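Long-range contacts in transcriptional regulatory protein (Chlamydia trachomatis, PDB 3Q7R), which may act as a global positive regulator of transcription, binding a cis-acting element of its own promoter DNA and so probably activating its own expression: residues K13-S19 / A51-E57; H21-F25 / C39-Q43; L61-S67 / D90-F96. All blocks are in the same frame, centred on the assembly; numbering follows the deposited sequence. Where two conformers were deposited one is given.

Overall arrangement
Contacts 1 and 2 both reach one parallel sheet, with contact 2 nested along the chain inside the loop that contact 1 closes. Contact 1 is core: it pairs strand 13-18 with strand 51-57, and backbone bonds join the strands, with apolar side chains on both faces. Contact 2 lies nearer the surface and sets helix 22-31 on edge strand 37-42 by ring and methyl packing, with no hydrogen bond between its segments; H14 NE2 and T40 OG1 tie it to contact 1. Contact 3, partly buried, lies on the opposite side of the chain's centre from contact 2, their centres about 21 Å apart. Joining a loop to a helix end, it relies on arginines, carbonyl oxygens and waters.

Contact 1. Residues K13-S19 / A51-E57; sequences KHVLLVS and ADLVVCE
S19 and E57 meet where the two strands end: S19 OG gives a hydrogen bond of 2.8 Å to E57 OE2, using the lone pair of that oxygen that faces away from OE1. A bend at chi2 (-73°) turns the glutamate's carboxylate back to the serine. Behind this pair the backbones run parallel, their axes 12° apart. The bonds alternate between partners: L16 N gives to L53 O, V55 N to L16 O at 2.8 Å, V18 N to V55 O at 2.8 Å and E57 N to V18 O at 3.0 Å. Side chains then sort to two faces. On one, V55 is flanked by both neighbours, its CG1 3.7 Å from L17 CD1 and its CG2 4.0 Å from V15 CG1; on the other, V18 CG2 touches V54 CG1 at 3.8 Å. At the opposite end D52 turns a corner, and its OD2 takes H14 N at 2.9 Å, so a side chain replaces a backbone acceptor there. The H14 ring is fixed from outside, ND1 by S50 and NE2 by T40, while helix 105-118 packs on V15 through I112 and L116. E57 OE2 also bonds H21, and E57 OE1 forms a salt bridge with R101. These strands are central in the CheY-like receiver fold, and E57 ends the strand where typical receivers carry the phosphoacceptor aspartate. With OE2 shared by S19 and H21 and OE1 bound by R101, the carboxylate is probably held in one orientation.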
loop_
_atom_site.group_PDB
_atom_site.type_symbol
_atom_site.label_atom_id
_atom_site.label_comp_id
_atom_site.label_asym_id
_atom_site.label_seq_id
_atom_site.Cartn_x
_atom_site.Cartn_y
_atom_site.Cartn_z
ATOM N N LYS A 13 -11.123 -15.624 -4.207
ATOM C CA LYS A 13 -9.860 -15.152 -4.755
ATOM C C LYS A 13 -8.750 -15.930 -4.044
ATOM O O LYS A 13 -8.866 -16.237 -2.870
ATOM C CB LYS A 13 -9.690 -13.671 -4.455
ATOM C CG LYS A 13 -10.762 -12.777 -5.076
ATOM C CD LYS A 13 -10.633 -12.636 -6.572
ATOM C CE LYS A 13 -11.565 -11.513 -7.125
ATOM N NZ LYS A 13 -11.413 -10.181 -6.436
ATOM N N HIS A 14 -7.677 -16.218 -4.751
ATOM C CA HIS A 14 -6.558 -16.953 -4.187
ATOM C C HIS A 14 -5.429 -16.011 -3.859
ATOM O O HIS A 14 -4.960 -15.234 -4.710
ATOM C CB HIS A 14 -5.999 -17.984 -5.201
ATOM C CG HIS A 14 -4.809 -18.733 -4.666
ATOM N ND1 HIS A 14 -3.851 -19.328 -5.479
ATOM C CD2 HIS A 14 -4.412 -18.987 -3.390
ATOM C CE1 HIS A 14 -2.921 -19.879 -4.724
ATOM N NE2 HIS A 14 -3.245 -19.694 -3.444
ATOM N N VAL A 15 -4.994 -16.095 -2.617
ATOM C CA VAL A 15 -3.856 -15.301 -2.133
ATOM C C VAL A 15 -2.708 -16.242 -1.786
ATOM O O VAL A 15 -2.920 -17.200 -1.031
ATOM C CB VAL A 15 -4.251 -14.547 -0.861
ATOM C CG1 VAL A 15 -3.074 -13.718 -0.381
ATOM C CG2 VAL A 15 -5.516 -13.664 -1.148
ATOM N N LEU A 16 -1.518 -16.006 -2.348
ATOM C CA LEU A 16 -0.341 -16.828 -2.003
ATOM C C LEU A 16 0.573 -15.968 -1.139
ATOM O O LEU A 16 0.974 -14.907 -1.571
ATOM C CB LEU A 16 0.405 -17.245 -3.278
ATOM C CG LEU A 16 1.810 -17.857 -3.005
ATOM C CD1 LEU A 16 1.745 -19.174 -2.249
ATOM C CD2 LEU A 16 2.635 -18.030 -4.346
ATOM N N LEU A 17 0.853 -16.397 0.101
ATOM C CA LEU A 17 1.792 -15.721 0.983
ATOM C C LEU A 17 3.133 -16.399 0.832
ATOM O O LEU A 17 3.234 -17.613 1.057
ATOM C CB LEU A 17 1.326 -15.838 2.434
ATOM C CG LEU A 17 2.268 -15.248 3.480
ATOM C CD1 LEU A 17 2.299 -13.689 3.388
ATOM C CD2 LEU A 17 1.781 -15.659 4.905
ATOM N N VAL A 18 4.151 -15.618 0.464
ATOM C CA VAL A 18 5.517 -16.082 0.364
ATOM C C VAL A 18 6.235 -15.569 1.621
ATOM O O VAL A 18 6.619 -14.404 1.691
ATOM C CB VAL A 18 6.170 -15.562 -0.891
ATOM C CG1 VAL A 18 7.671 -15.983 -0.899
ATOM C CG2 VAL A 18 5.426 -16.148 -2.151
ATOM N N SER A 19 6.345 -16.453 2.604
ATOM C CA SER A 19 6.875 -16.108 3.899
ATOM C C SER A 19 7.205 -17.369 4.670
ATOM O O SER A 19 6.583 -18.401 4.494
ATOM C CB SER A 19 5.819 -15.310 4.658
ATOM O OG SER A 19 6.311 -14.843 5.923
ATOM N N ALA A 51 -3.346 -17.560 -8.625
ATOM C CA ALA A 51 -3.114 -16.492 -7.650
ATOM C C ALA A 51 -3.582 -15.146 -8.195
ATOM O O ALA A 51 -3.156 -14.688 -9.254
ATOM C CB ALA A 51 -1.642 -16.423 -7.313
ATOM N N ASP A 52 -4.485 -14.536 -7.459
ATOM C CA ASP A 52 -4.879 -13.143 -7.703
ATOM C C ASP A 52 -3.887 -12.185 -7.056
ATOM O O ASP A 52 -3.578 -11.110 -7.618
ATOM C CB ASP A 52 -6.268 -12.896 -7.139
ATOM C CG ASP A 52 -7.310 -13.761 -7.848
ATOM O OD1 ASP A 52 -7.508 -13.509 -9.047
ATOM O OD2 ASP A 52 -7.852 -14.679 -7.227
ATOM N N LEU A 53 -3.389 -12.547 -5.877
ATOM C CA LEU A 53 -2.466 -11.646 -5.167
ATOM C C LEU A 53 -1.367 -12.519 -4.570
ATOM O O LEU A 53 -1.654 -13.555 -3.986
ATOM C CB LEU A 53 -3.183 -10.919 -4.052
ATOM C CG LEU A 53 -2.299 -10.122 -3.095
ATOM C CD1 LEU A 53 -1.652 -8.954 -3.825
ATOM C CD2 LEU A 53 -3.196 -9.638 -1.915
ATOM N N VAL A 54 -0.118 -12.117 -4.733
ATOM C CA VAL A 54 0.987 -12.734 -3.985
ATOM C C VAL A 54 1.475 -11.734 -2.956
ATOM O O VAL A 54 1.766 -10.596 -3.310
ATOM C CB VAL A 54 2.169 -13.094 -4.913
ATOM C CG1 VAL A 54 3.312 -13.718 -4.084
ATOM C CG2 VAL A 54 1.640 -14.089 -5.983
ATOM N N VAL A 55 1.529 -12.138 -1.685
ATOM C CA VAL A 55 1.994 -11.235 -0.600
ATOM C C VAL A 55 3.376 -11.763 -0.292
ATOM O O VAL A 55 3.507 -12.919 0.084
ATOM C CB VAL A 55 1.088 -11.353 0.620
ATOM C CG1 VAL A 55 1.646 -10.471 1.741
ATOM C CG2 VAL A 55 -0.320 -10.860 0.275
ATOM N N CYS A 56 4.433 -10.966 -0.556
ATOM C CA CYS A 56 5.788 -11.531 -0.448
ATOM C C CYS A 56 6.647 -10.787 0.551
ATOM O O CYS A 56 6.722 -9.570 0.478
ATOM C CB CYS A 56 6.460 -11.389 -1.826
ATOM S SG CYS A 56 8.048 -12.269 -1.955
ATOM N N GLU A 57 7.308 -11.512 1.450
ATOM C CA GLU A 57 8.280 -10.869 2.294
ATOM C C GLU A 57 9.377 -10.187 1.458
ATOM O O GLU A 57 9.903 -10.767 0.479
ATOM C CB GLU A 57 8.990 -11.939 3.128
ATOM C CG GLU A 57 8.046 -12.599 4.115
ATOM C CD GLU A 57 7.692 -11.708 5.274
ATOM O OE1 GLU A 57 8.193 -10.569 5.392
ATOM O OE2 GLU A 57 6.830 -12.112 6.079
#

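Contact 2. Residues H21-F25 / C39-Q43; sequences HWDLF and CTIGQ
I41 fills the angle between two aromatic rings of the helix, and with F25 and W22 it accounts for most of the surface buried here. Its CB stands over the middle of the F25 ring, 3.6 Å from the centroid and only 5° off the normal, a well-centred CH-pi contact. The rest of the side chain spreads toward the indole. With CG1 anti to the backbone N (chi1 -166°) and the chain extended beyond it, I41 CD1 reaches one face of the W22 six-membered ring, 4.0 Å from its centroid, and also lies 3.7 Å from F25 CB. The other branch, I41 CG2, touches W22 CZ3 at 3.5 Å. F25 points from the helix at the strand, where its CE1 comes to 3.4 Å from T40 C and to 3.9 Å from C39 CB; the C39 carbonyl lies at the ring's edge, near its plane. On the same side of the W22 ring plane as I41 CD1, Q43 NE2 lies 3.3 Å from W22 CZ2, near the rim. The amide and ring planes are 31° apart, and the polar partner of this NE2 is S19 O. L17 of strand 13-18 also touches F25. Helix 22-31 is the crossover of the beta-alpha-beta unit made with strands 13-18 and 37-42, and these side chains seat its first turn on the edge strand. With no hydrogen bond between the two segments, the join depends on dispersion and fit, centred on one branched aliphatic chain touched by two rings.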
loop_
_atom_site.group_PDB
_atom_site.type_symbol
_atom_site.label_atom_id
_atom_site.label_comp_id
_atom_site.label_asym_id
_atom_site.label_seq_id
_atom_site.Cartn_x
_atom_site.Cartn_y
_atom_site.Cartn_z
ATOM N N HIS A 21 6.874 -16.867 7.983
ATOM C CA HIS A 21 6.071 -16.558 9.164
ATOM C C HIS A 21 4.797 -17.396 9.172
ATOM O O HIS A 21 3.712 -16.894 8.867
ATOM C CB HIS A 21 5.783 -15.052 9.192
ATOM C CG HIS A 21 6.987 -14.239 9.578
ATOM N ND1 HIS A 21 7.810 -13.566 8.693
ATOM C CD2 HIS A 21 7.537 -14.056 10.806
ATOM C CE1 HIS A 21 8.777 -12.948 9.370
ATOM N NE2 HIS A 21 8.639 -13.244 10.649
ATOM N N TRP A 22 4.955 -18.676 9.493
ATOM C CA TRP A 22 3.841 -19.602 9.525
ATOM C C TRP A 22 2.739 -19.127 10.493
ATOM O O TRP A 22 1.570 -19.308 10.208
ATOM C CB TRP A 22 4.329 -21.003 9.920
ATOM C CG TRP A 22 5.203 -21.640 8.856
ATOM C CD1 TRP A 22 6.559 -21.504 8.722
ATOM C CD2 TRP A 22 4.786 -22.506 7.785
ATOM N NE1 TRP A 22 7.004 -22.230 7.647
ATOM C CE2 TRP A 22 5.939 -22.855 7.052
ATOM C CE3 TRP A 22 3.558 -23.041 7.393
ATOM C CZ2 TRP A 22 5.900 -23.705 5.958
ATOM C CZ3 TRP A 22 3.518 -23.878 6.298
ATOM C CH2 TRP A 22 4.684 -24.206 5.591
ATOM N N ASP A 23 3.094 -18.498 11.614
ATOM C CA ASP A 23 2.058 -18.054 12.565
ATOM C C ASP A 23 1.226 -16.917 11.988
ATOM O O ASP A 23 0.014 -16.922 12.078
ATOM C CB ASP A 23 2.665 -17.666 13.926
ATOM C CG ASP A 23 3.869 -16.716 13.820
ATOM O OD1 ASP A 23 4.369 -16.362 12.714
ATOM O OD2 ASP A 23 4.334 -16.304 14.910
ATOM N N LEU A 24 1.878 -15.965 11.322
ATOM C CA LEU A 24 1.162 -14.915 10.599
ATOM C C LEU A 24 0.202 -15.550 9.559
ATOM O O LEU A 24 -0.938 -15.132 9.417
ATOM C CB LEU A 24 2.124 -13.944 9.903
ATOM C CG LEU A 24 1.480 -12.855 9.035
ATOM C CD1 LEU A 24 0.657 -11.843 9.878
ATOM C CD2 LEU A 24 2.596 -12.132 8.238
ATOM N N PHE A 25 0.687 -16.527 8.809
ATOM C CA PHE A 25 -0.123 -17.201 7.823
ATOM C C PHE A 25 -1.380 -17.842 8.411
ATOM O O PHE A 25 -2.510 -17.563 7.934
ATOM C CB PHE A 25 0.680 -18.289 7.121
ATOM C CG PHE A 25 -0.149 -19.123 6.177
ATOM C CD1 PHE A 25 -0.728 -18.557 5.033
ATOM C CD2 PHE A 25 -0.374 -20.478 6.449
ATOM C CE1 PHE A 25 -1.473 -19.349 4.165
ATOM C CE2 PHE A 25 -1.126 -21.262 5.594
ATOM C CZ PHE A 25 -1.690 -20.695 4.440
ATOM N N CYS A 39 -6.250 -18.960 1.000
ATOM C CA CYS A 39 -4.855 -18.615 1.228
ATOM C C CYS A 39 -3.978 -19.846 1.218
ATOM O O CYS A 39 -4.366 -20.905 1.745
ATOM C CB CYS A 39 -4.696 -17.922 2.583
ATOM S SG CYS A 39 -5.689 -16.461 2.740
ATOM N N THR A 40 -2.783 -19.706 0.653
ATOM C CA THR A 40 -1.791 -20.767 0.734
ATOM C C THR A 40 -0.452 -20.088 0.975
ATOM O O THR A 40 -0.369 -18.859 0.876
ATOM C CB THR A 40 -1.727 -21.576 -0.558
ATOM O OG1 THR A 40 -1.327 -20.731 -1.651
ATOM C CG2 THR A 40 -3.120 -22.224 -0.845
ATOM N N ILE A 41 0.553 -20.895 1.317
ATOM C CA ILE A 41 1.851 -20.399 1.726
ATOM C C ILE A 41 2.985 -21.083 0.968
ATOM O O ILE A 41 2.932 -22.285 0.640
ATOM C CB ILE A 41 2.027 -20.532 3.252
ATOM C CG1 ILE A 41 3.241 -19.709 3.751
ATOM C CG2 ILE A 41 2.120 -22.023 3.659
ATOM C CD1 ILE A 41 3.475 -19.778 5.283
ATOM N N GLY A 42 4.044 -20.333 0.668
ATOM C CA GLY A 42 5.218 -20.931 0.077
ATOM C C GLY A 42 6.441 -20.201 0.631
ATOM O O GLY A 42 6.240 -19.135 1.205
ATOM N N GLN A 43 7.632 -20.763 0.477
ATOM C CA GLN A 43 8.829 -20.156 1.047
ATOM C C GLN A 43 9.774 -19.559 0.042
ATOM O O GLN A 43 10.880 -19.211 0.396
ATOM C CB GLN A 43 9.570 -21.189 1.952
ATOM C CG GLN A 43 8.879 -21.329 3.296
ATOM C CD GLN A 43 7.574 -22.053 3.229
ATOM O OE1 GLN A 43 7.509 -23.226 2.802
ATOM N NE2 GLN A 43 6.514 -21.397 3.738
#

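Contact 3. Residues L61-S67 / D90-F96; sequences LPREIRS and DLLDRGF
I65 O is gripped side-on by two nitrogens of one arginine: R94 NE at 3.0 Å, nearly along the carbonyl axis, and R94 NH2, also at 3.0 Å. The oxygen lies within 5° of the guanidinium plane, so the pair fixes the group's rotation. R63 O sits over one face, 3.2 Å from R94 CZ, and F96 CD2 approaches the opposite face near its rim. Within its own segment, R94 NH1 makes a salt bridge of 3.0 Å with D90 OD2, and a water links the same nitrogen to L61 O. Helix 85-93, which crosses between strands 75-80 and 97-100 of the receiver fold, ends here in a Schellman motif with G95 at positive phi. R94 O, at this helix end, accepts from S67 N at 2.8 Å. R66, bent at chi3 (65°), brings NH2 2.9 Å from D93 O; that oxygen lies 29° out of the R66 guanidinium plane, and R94 CA lies over one face of the same group. Among the apolar groups, L61 CD2 meets L91 CD2 at 3.6 Å and approaches one face of F96. D93 OD1 turns instead to S110 of the second subunit, whose L114 packs on L92.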
loop_
_atom_site.group_PDB
_atom_site.type_symbol
_atom_site.label_atom_id
_atom_site.label_comp_id
_atom_site.label_asym_id
_atom_site.label_seq_id
_atom_site.Cartn_x
_atom_site.Cartn_y
_atom_site.Cartn_z
ATOM N N LEU A 61 11.905 -11.319 -1.810
ATOM C CA LEU A 61 11.519 -10.676 -3.100
ATOM C C LEU A 61 12.791 -10.436 -3.938
ATOM O O LEU A 61 13.671 -9.669 -3.550
ATOM C CB LEU A 61 10.901 -9.322 -2.844
ATOM C CG LEU A 61 10.320 -8.711 -4.130
ATOM C CD1 LEU A 61 9.033 -9.351 -4.631
ATOM C CD2 LEU A 61 10.054 -7.211 -3.806
ATOM N N PRO A 62 12.947 -11.143 -5.042
ATOM C CA PRO A 62 14.156 -10.849 -5.857
ATOM C C PRO A 62 14.271 -9.363 -6.220
ATOM O O PRO A 62 13.294 -8.690 -6.549
ATOM C CB PRO A 62 13.892 -11.615 -7.166
ATOM C CG PRO A 62 12.955 -12.734 -6.743
ATOM C CD PRO A 62 12.044 -12.085 -5.717
ATOM N N ARG A 63 15.502 -8.864 -6.173
ATOM C CA ARG A 63 15.668 -7.419 -6.329
ATOM C C ARG A 63 15.509 -6.966 -7.768
ATOM O O ARG A 63 15.323 -5.765 -7.968
ATOM C CB ARG A 63 17.065 -7.034 -5.871
ATOM C CG ARG A 63 17.159 -6.891 -4.341
ATOM C CD ARG A 63 16.559 -5.487 -3.943
ATOM N NE ARG A 63 17.545 -4.494 -4.375
ATOM C CZ ARG A 63 18.639 -4.197 -3.677
ATOM N NH1 ARG A 63 18.863 -4.800 -2.503
ATOM N NH2 ARG A 63 19.529 -3.303 -4.142
ATOM N N GLU A 64 15.601 -7.905 -8.711
ATOM C CA GLU A 64 15.593 -7.548 -10.147
ATOM C C GLU A 64 14.120 -7.389 -10.643
ATOM O O GLU A 64 13.861 -6.702 -11.619
ATOM C CB GLU A 64 16.344 -8.626 -10.950
ATOM C CG GLU A 64 17.770 -8.878 -10.431
ATOM C CD GLU A 64 17.827 -9.789 -9.183
ATOM O OE1 GLU A 64 16.799 -10.436 -8.822
ATOM O OE2 GLU A 64 18.922 -9.836 -8.555
ATOM N N ILE A 65 13.158 -7.986 -9.971
ATOM C CA ILE A 65 11.856 -8.092 -10.617
ATOM C C ILE A 65 10.950 -6.857 -10.476
ATOM O O ILE A 65 11.150 -5.986 -9.661
ATOM C CB ILE A 65 11.076 -9.366 -10.170
ATOM C CG1 ILE A 65 10.635 -9.226 -8.727
ATOM C CG2 ILE A 65 11.976 -10.636 -10.476
ATOM C CD1 ILE A 65 9.496 -10.314 -8.322
ATOM N N ARG A 66 9.960 -6.758 -11.349
ATOM C CA ARG A 66 9.071 -5.605 -11.336
ATOM C C ARG A 66 7.621 -6.049 -11.447
ATOM O O ARG A 66 7.328 -7.156 -11.900
ATOM C CB ARG A 66 9.238 -4.726 -12.643
ATOM C CG ARG A 66 10.589 -4.143 -12.886
ATOM C CD ARG A 66 10.587 -3.301 -14.178
ATOM N NE ARG A 66 9.737 -2.154 -14.038
ATOM C CZ ARG A 66 10.051 -1.122 -13.253
ATOM N NH1 ARG A 66 11.186 -1.162 -12.563
ATOM N NH2 ARG A 66 9.216 -0.074 -13.150
ATOM N N SER A 67 6.700 -5.164 -11.037
ATOM C CA SER A 67 5.281 -5.344 -11.282
ATOM C C SER A 67 4.887 -4.233 -12.280
ATOM O O SER A 67 4.711 -3.055 -11.914
ATOM C CB SER A 67 4.462 -5.202 -9.983
ATOM O OG SER A 67 3.075 -5.553 -10.210
ATOM N N ASP A 90 12.620 2.437 -4.113
ATOM C CA ASP A 90 12.883 1.377 -5.116
ATOM C C ASP A 90 11.674 0.429 -5.300
ATOM O O ASP A 90 11.293 0.118 -6.453
ATOM C CB ASP A 90 14.146 0.587 -4.717
ATOM C CG ASP A 90 14.451 -0.549 -5.666
ATOM O OD1 ASP A 90 14.871 -0.269 -6.803
ATOM O OD2 ASP A 90 14.282 -1.709 -5.243
ATOM N N LEU A 91 11.022 0.067 -4.174
ATOM C CA LEU A 91 9.830 -0.803 -4.273
ATOM C C LEU A 91 8.735 -0.112 -5.057
ATOM O O LEU A 91 8.147 -0.700 -5.993
ATOM C CB LEU A 91 9.252 -1.177 -2.903
ATOM C CG LEU A 91 10.026 -2.300 -2.199
ATOM C CD1 LEU A 91 9.520 -2.399 -0.743
ATOM C CD2 LEU A 91 9.894 -3.693 -2.923
ATOM N N LEU A 92 8.474 1.142 -4.715
ATOM C CA LEU A 92 7.360 1.849 -5.347
ATOM C C LEU A 92 7.641 2.031 -6.857
ATOM O O LEU A 92 6.754 1.875 -7.713
ATOM C CB LEU A 92 7.166 3.197 -4.680
ATOM C CG LEU A 92 6.707 3.094 -3.202
ATOM C CD1 LEU A 92 6.927 4.478 -2.509
ATOM C CD2 LEU A 92 5.211 2.651 -3.081
ATOM N N ASP A 93 8.889 2.363 -7.161
ATOM C CA ASP A 93 9.252 2.606 -8.559
ATOM C C ASP A 93 9.218 1.311 -9.378
ATOM O O ASP A 93 9.007 1.364 -10.607
ATOM C CB ASP A 93 10.657 3.219 -8.656
ATOM C CG ASP A 93 10.700 4.705 -8.244
ATOM O OD1 ASP A 93 9.639 5.294 -8.000
ATOM O OD2 ASP A 93 11.845 5.247 -8.211
ATOM N N ARG A 94 9.412 0.169 -8.724
ATOM C CA ARG A 94 9.316 -1.123 -9.377
ATOM C C ARG A 94 7.871 -1.636 -9.470
ATOM O O ARG A 94 7.655 -2.710 -10.011
ATOM C CB ARG A 94 10.195 -2.171 -8.643
ATOM C CG ARG A 94 11.715 -1.944 -8.885
ATOM C CD ARG A 94 12.553 -2.609 -7.731
ATOM N NE ARG A 94 12.320 -4.018 -7.718
ATOM C CZ ARG A 94 12.526 -4.841 -6.701
ATOM N NH1 ARG A 94 12.964 -4.446 -5.467
ATOM N NH2 ARG A 94 12.266 -6.110 -6.899
ATOM N N GLY A 95 6.910 -0.886 -8.923
ATOM C CA GLY A 95 5.501 -1.256 -8.999
ATOM C C GLY A 95 4.918 -1.961 -7.815
ATOM O O GLY A 95 3.761 -2.421 -7.877
ATOM N N PHE A 96 5.649 -1.985 -6.703
ATOM C CA PHE A 96 5.164 -2.715 -5.526
ATOM C C PHE A 96 4.735 -1.764 -4.391
ATOM O O PHE A 96 5.570 -1.025 -3.839
ATOM C CB PHE A 96 6.303 -3.561 -4.957
ATOM C CG PHE A 96 6.827 -4.582 -5.935
ATOM C CD1 PHE A 96 6.069 -5.696 -6.253
ATOM C CD2 PHE A 96 8.095 -4.442 -6.509
ATOM C CE1 PHE A 96 6.579 -6.664 -7.162
ATOM C CE2 PHE A 96 8.582 -5.414 -7.401
ATOM C CZ PHE A 96 7.786 -6.510 -7.738
HETATM O O HOH W 1 13.532 -6.794 -3.650
HETATM O O HOH W 2 16.106 -3.420 -6.715
HETATM O O HOH W 3 12.315 1.069 -11.256
#